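Local coordinates for putative conjugative transposon recombinase (PDB 3G13), which probably binds DNA and exchanges its strands as a serine recombinase, the chain here being its N-terminal resolvase domain, at residues A[66-74]-A[99-107]. Sequence-based numbering, arbitrary orientation.
Sequences RMINDCMNG and RMLKERNIA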
ATOM      1  N   ARG A  66      21.310 -13.841   4.634  1.00 21.77           N
ATOM      2  CA  ARG A  66      22.620 -13.985   3.964  1.00 21.20           C
ATOM      3  C   ARG A  66      22.636 -13.050   2.744  1.00 21.44           C
ATOM      4  O   ARG A  66      23.595 -12.335   2.534  1.00 21.08           O
ATOM      5  CB  ARG A  66      22.878 -15.444   3.573  1.00 20.57           C
ATOM      6  CG  ARG A  66      24.205 -15.721   2.860  1.00 20.84           C
ATOM      7  CD  ARG A  66      24.364 -17.205   2.549  1.00 20.05           C
ATOM      8  NE  ARG A  66      23.422 -17.734   1.547  1.00 20.95           N
ATOM      9  CZ  ARG A  66      23.661 -17.839   0.241  1.00 20.60           C
ATOM     10  NH1 ARG A  66      24.816 -17.441  -0.288  1.00 22.13           N
ATOM     11  NH2 ARG A  66      22.731 -18.352  -0.554  1.00 21.89           N
HETATM   12  N   MSE A  67      21.536 -13.024   1.991  1.00 21.48           N
HETATM   13  CA  MSE A  67      21.414 -12.098   0.880  1.00 22.35           C
HETATM   14  C   MSE A  67      21.565 -10.621   1.262  1.00 22.22           C
HETATM   15  O   MSE A  67      22.309  -9.868   0.607  1.00 21.08           O
HETATM   16  CB  MSE A  67      20.099 -12.302   0.169  1.00 22.63           C
HETATM   17  CG  MSE A  67      20.197 -11.852  -1.259  1.00 25.51           C
HETATM   18 SE   MSE A  67      18.422 -11.782  -1.973  1.00 41.28          SE
HETATM   19  CE  MSE A  67      18.426  -9.917  -1.176  1.00 19.05           C
ATOM     20  N   ILE A  68      20.851 -10.206   2.313  1.00 22.17           N
ATOM     21  CA  ILE A  68      21.019  -8.849   2.832  1.00 21.40           C
ATOM     22  C   ILE A  68      22.479  -8.552   3.186  1.00 21.65           C
ATOM     23  O   ILE A  68      22.972  -7.503   2.821  1.00 21.18           O
ATOM     24  CB  ILE A  68      20.095  -8.551   4.030  1.00 20.60           C
ATOM     25  CG1 ILE A  68      18.610  -8.663   3.611  1.00 20.59           C
ATOM     26  CG2 ILE A  68      20.402  -7.180   4.582  1.00 19.00           C
ATOM     27  CD1 ILE A  68      18.152  -7.677   2.447  1.00 18.72           C
ATOM     28  N   ASN A  69      23.168  -9.462   3.883  1.00 22.28           N
ATOM     29  CA  ASN A  69      24.612  -9.241   4.196  1.00 23.37           C
ATOM     30  C   ASN A  69      25.490  -9.132   2.943  1.00 22.55           C
ATOM     31  O   ASN A  69      26.413  -8.335   2.896  1.00 22.91           O
ATOM     32  CB  ASN A  69      25.196 -10.349   5.108  1.00 24.18           C
ATOM     33  CG  ASN A  69      24.454 -10.502   6.443  1.00 28.81           C
ATOM     34  OD1 ASN A  69      24.358 -11.625   6.979  1.00 35.95           O
ATOM     35  ND2 ASN A  69      23.942  -9.399   6.994  1.00 31.91           N
ATOM     36  N   ASP A  70      25.210  -9.942   1.927  1.00 21.66           N
ATOM     37  CA  ASP A  70      25.945  -9.846   0.658  1.00 21.47           C
ATOM     38  C   ASP A  70      25.669  -8.530  -0.062  1.00 21.74           C
ATOM     39  O   ASP A  70      26.564  -7.985  -0.734  1.00 20.66           O
ATOM     40  CB  ASP A  70      25.624 -11.038  -0.245  1.00 21.15           C
ATOM     41  CG  ASP A  70      26.165 -12.351   0.322  1.00 21.71           C
ATOM     42  OD1 ASP A  70      26.971 -12.297   1.273  1.00 22.27           O
ATOM     43  OD2 ASP A  70      25.777 -13.428  -0.166  1.00 20.22           O
ATOM     44  N   CYS A  71      24.428  -8.041   0.065  1.00 21.24           N
ATOM     45  CA  CYS A  71      24.074  -6.696  -0.431  1.00 22.17           C
ATOM     46  C   CYS A  71      24.870  -5.616   0.305  1.00 22.25           C
ATOM     47  O   CYS A  71      25.403  -4.723  -0.335  1.00 22.22           O
ATOM     48  CB  CYS A  71      22.559  -6.407  -0.320  1.00 21.07           C
ATOM     49  SG  CYS A  71      21.507  -7.289  -1.513  1.00 22.74           S
HETATM   50  N   MSE A  72      24.955  -5.704   1.643  1.00 23.54           N
HETATM   51  CA  MSE A  72      25.719  -4.723   2.428  1.00 24.94           C
HETATM   52  C   MSE A  72      27.228  -4.769   2.108  1.00 24.86           C
HETATM   53  O   MSE A  72      27.932  -3.755   2.230  1.00 23.22           O
HETATM   54  CB  MSE A  72      25.430  -4.862   3.930  1.00 26.25           C
HETATM   55  CG  MSE A  72      23.956  -4.583   4.331  1.00 30.87           C
HETATM   56 SE   MSE A  72      23.221  -2.868   3.621  1.00 46.14          SE
HETATM   57  CE  MSE A  72      22.232  -3.540   2.041  1.00 40.96           C
ATOM     58  N   ASN A  73      27.696  -5.930   1.636  1.00 25.39           N
ATOM     59  CA  ASN A  73      29.098  -6.124   1.217  1.00 25.47           C
ATOM     60  C   ASN A  73      29.408  -5.788  -0.254  1.00 25.16           C
ATOM     61  O   ASN A  73      30.549  -5.934  -0.691  1.00 25.38           O
ATOM     62  CB  ASN A  73      29.529  -7.570   1.513  1.00 26.42           C
ATOM     63  CG  ASN A  73      29.536  -7.893   3.010  1.00 29.28           C
ATOM     64  OD1 ASN A  73      29.548  -6.995   3.856  1.00 33.61           O
ATOM     65  ND2 ASN A  73      29.548  -9.181   3.338  1.00 30.25           N
ATOM     66  N   GLY A  74      28.406  -5.349  -1.022  1.00 24.02           N
ATOM     67  CA  GLY A  74      28.647  -4.911  -2.399  1.00 22.57           C
ATOM     68  C   GLY A  74      28.675  -6.016  -3.448  1.00 22.05           C
ATOM     69  O   GLY A  74      29.164  -5.814  -4.566  1.00 21.43           O
ATOM     70  N   ARG A  99      14.115  -0.082   1.234  1.00 19.32           N
ATOM     71  CA  ARG A  99      14.853   1.159   1.520  1.00 19.99           C
ATOM     72  C   ARG A  99      16.335   0.923   1.792  1.00 20.31           C
ATOM     73  O   ARG A  99      17.186   1.696   1.332  1.00 19.37           O
ATOM     74  CB  ARG A  99      14.225   1.882   2.708  1.00 21.57           C
ATOM     75  CG  ARG A  99      12.882   2.523   2.395  1.00 21.83           C
ATOM     76  CD  ARG A  99      12.236   3.029   3.671  1.00 26.97           C
ATOM     77  NE  ARG A  99      11.160   3.979   3.398  1.00 30.74           N
ATOM     78  CZ  ARG A  99      10.129   4.229   4.206  1.00 33.52           C
ATOM     79  NH1 ARG A  99       9.992   3.609   5.369  1.00 33.03           N
ATOM     80  NH2 ARG A  99       9.229   5.128   3.843  1.00 36.65           N
HETATM   81  N   MSE A 100      16.649  -0.133   2.549  1.00 20.22           N
HETATM   82  CA  MSE A 100      18.053  -0.442   2.871  1.00 21.09           C
HETATM   83  C   MSE A 100      18.855  -0.751   1.595  1.00 19.72           C
HETATM   84  O   MSE A 100      20.004  -0.332   1.430  1.00 19.81           O
HETATM   85  CB  MSE A 100      18.102  -1.653   3.820  1.00 22.33           C
HETATM   86  CG  MSE A 100      19.454  -2.041   4.355  1.00 28.17           C
HETATM   87 SE   MSE A 100      19.252  -3.696   5.428  1.00 47.29          SE
HETATM   88  CE  MSE A 100      17.861  -3.163   6.674  1.00 36.19           C
ATOM     89  N   LEU A 101      18.251  -1.522   0.701  1.00 18.67           N
ATOM     90  CA  LEU A 101      18.853  -1.773  -0.615  1.00 18.24           C
ATOM     91  C   LEU A 101      18.941  -0.447  -1.413  1.00 17.65           C
ATOM     92  O   LEU A 101      19.983  -0.116  -1.953  1.00 16.63           O
ATOM     93  CB  LEU A 101      18.064  -2.888  -1.358  1.00 17.81           C
ATOM     94  CG  LEU A 101      18.590  -4.335  -1.120  1.00 19.55           C
ATOM     95  CD1 LEU A 101      19.014  -4.580   0.324  1.00 16.60           C
ATOM     96  CD2 LEU A 101      17.636  -5.431  -1.540  1.00 18.42           C
ATOM     97  N   LYS A 102      17.853   0.315  -1.459  1.00 17.36           N
ATOM     98  CA  LYS A 102      17.788   1.537  -2.279  1.00 18.82           C
ATOM     99  C   LYS A 102      18.885   2.576  -1.895  1.00 19.85           C
ATOM    100  O   LYS A 102      19.464   3.207  -2.762  1.00 19.55           O
ATOM    101  CB  LYS A 102      16.374   2.157  -2.183  1.00 18.62           C
ATOM    102  CG  LYS A 102      16.145   3.406  -3.045  1.00 18.39           C
ATOM    103  CD  LYS A 102      14.654   3.709  -3.201  1.00 23.70           C
ATOM    104  CE  LYS A 102      14.375   4.881  -4.179  1.00 27.79           C
ATOM    105  NZ  LYS A 102      13.152   4.602  -5.063  1.00 32.94           N
ATOM    106  N   GLU A 103      19.160   2.722  -0.598  1.00 21.07           N
ATOM    107  CA  GLU A 103      20.167   3.667  -0.112  1.00 23.71           C
ATOM    108  C   GLU A 103      21.558   3.307  -0.633  1.00 23.77           C
ATOM    109  O   GLU A 103      22.466   4.168  -0.683  1.00 24.12           O
ATOM    110  CB  GLU A 103      20.156   3.707   1.427  1.00 24.21           C
ATOM    111  CG  GLU A 103      18.885   4.341   1.998  1.00 30.70           C
ATOM    112  CD  GLU A 103      18.669   4.073   3.500  1.00 39.16           C
ATOM    113  OE1 GLU A 103      17.533   4.367   3.990  1.00 41.06           O
ATOM    114  OE2 GLU A 103      19.619   3.578   4.178  1.00 41.79           O
ATOM    115  N   ARG A 104      21.720   2.033  -1.002  1.00 23.33           N
ATOM    116  CA  ARG A 104      22.973   1.517  -1.553  1.00 23.99           C
ATOM    117  C   ARG A 104      22.928   1.308  -3.076  1.00 23.22           C
ATOM    118  O   ARG A 104      23.839   0.699  -3.650  1.00 22.28           O
ATOM    119  CB  ARG A 104      23.409   0.258  -0.801  1.00 23.90           C
ATOM    120  CG  ARG A 104      24.222   0.636   0.448  1.00 28.85           C
ATOM    121  CD  ARG A 104      23.725  -0.080   1.656  1.00 35.17           C
ATOM    122  NE  ARG A 104      24.531   0.175   2.868  1.00 39.35           N
ATOM    123  CZ  ARG A 104      25.808  -0.199   3.051  1.00 39.62           C
ATOM    124  NH1 ARG A 104      26.492  -0.839   2.095  1.00 38.55           N
ATOM    125  NH2 ARG A 104      26.405   0.067   4.212  1.00 41.09           N
ATOM    126  N   ASN A 105      21.892   1.878  -3.704  1.00 22.67           N
ATOM    127  CA  ASN A 105      21.677   1.834  -5.173  1.00 23.34           C
ATOM    128  C   ASN A 105      21.513   0.397  -5.677  1.00 21.50           C
ATOM    129  O   ASN A 105      21.983   0.050  -6.778  1.00 21.83           O
ATOM    130  CB  ASN A 105      22.810   2.532  -5.947  1.00 24.54           C
ATOM    131  CG  ASN A 105      23.021   3.970  -5.515  1.00 28.74           C
ATOM    132  OD1 ASN A 105      22.110   4.799  -5.606  1.00 35.22           O
ATOM    133  ND2 ASN A 105      24.235   4.277  -5.043  1.00 33.74           N
ATOM    134  N   ILE A 106      20.876  -0.427  -4.839  1.00 19.10           N
ATOM    135  CA  ILE A 106      20.552  -1.814  -5.159  1.00 17.28           C
ATOM    136  C   ILE A 106      19.055  -1.895  -5.398  1.00 15.76           C
ATOM    137  O   ILE A 106      18.222  -1.512  -4.559  1.00 14.54           O
ATOM    138  CB  ILE A 106      20.965  -2.813  -4.039  1.00 17.23           C
ATOM    139  CG1 ILE A 106      22.467  -2.675  -3.709  1.00 17.61           C
ATOM    140  CG2 ILE A 106      20.561  -4.261  -4.430  1.00 15.17           C
ATOM    141  CD1 ILE A 106      22.915  -3.352  -2.365  1.00 15.56           C
ATOM    142  N   ALA A 107      18.735  -2.378  -6.580  1.00 14.21           N
ATOM    143  CA  ALA A 107      17.374  -2.497  -7.022  1.00 13.47           C
ATOM    144  C   ALA A 107      16.809  -3.862  -6.649  1.00 13.43           C
ATOM    145  O   ALA A 107      17.515  -4.872  -6.668  1.00 13.69           O
ATOM    146  CB  ALA A 107      17.356  -2.340  -8.565  1.00 12.68           C
TER
HETATM  147  O   HOH W   1      26.684  -2.020  -0.593  1.00 35.96           O
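Met72, Cys71 and Ile68 pack against Met100, Leu101 and Ile106, with Arg104 as a polar rim, in a largely apolar contact between the end of helix 62-72 and the end of helix 91-102 with the turn after it, beside the central sheet of the resolvase domain. The chain of selenomethionine Met72 bends at chi2 (-51°) and again at chi3, which turns CE inward, 3.8 Å from Leu101 CD1 and 3.9 Å from Met100 CG. Deeper in, Leu101 CD1 also lies 3.9 Å from Ile68 CD1, the two side chains crossing nearly at right angles, while Ile106 CD1 comes within 3.7 Å of Cys71 CB. A Schellman motif ends helix 91-102, with Ile106 N bonded to Leu101 O, Asn105 N to Lys102 O and Asn105 at positive phi; Leu101 O also accepts from Arg104 N. Arg104 lies across the outer side: Met72 SE sits over one guanidinium face, offset toward its rim and 3.4 Å from Arg104 NE. A water in the guanidinium plane accepts from Arg104 NH1 (2.9 Å) and donates to Cys71 O. Thus the segments meet through hydrocarbon and the methionine selenium (sulfur in ordinary methionine), and a water bridges them at the exposed arginine.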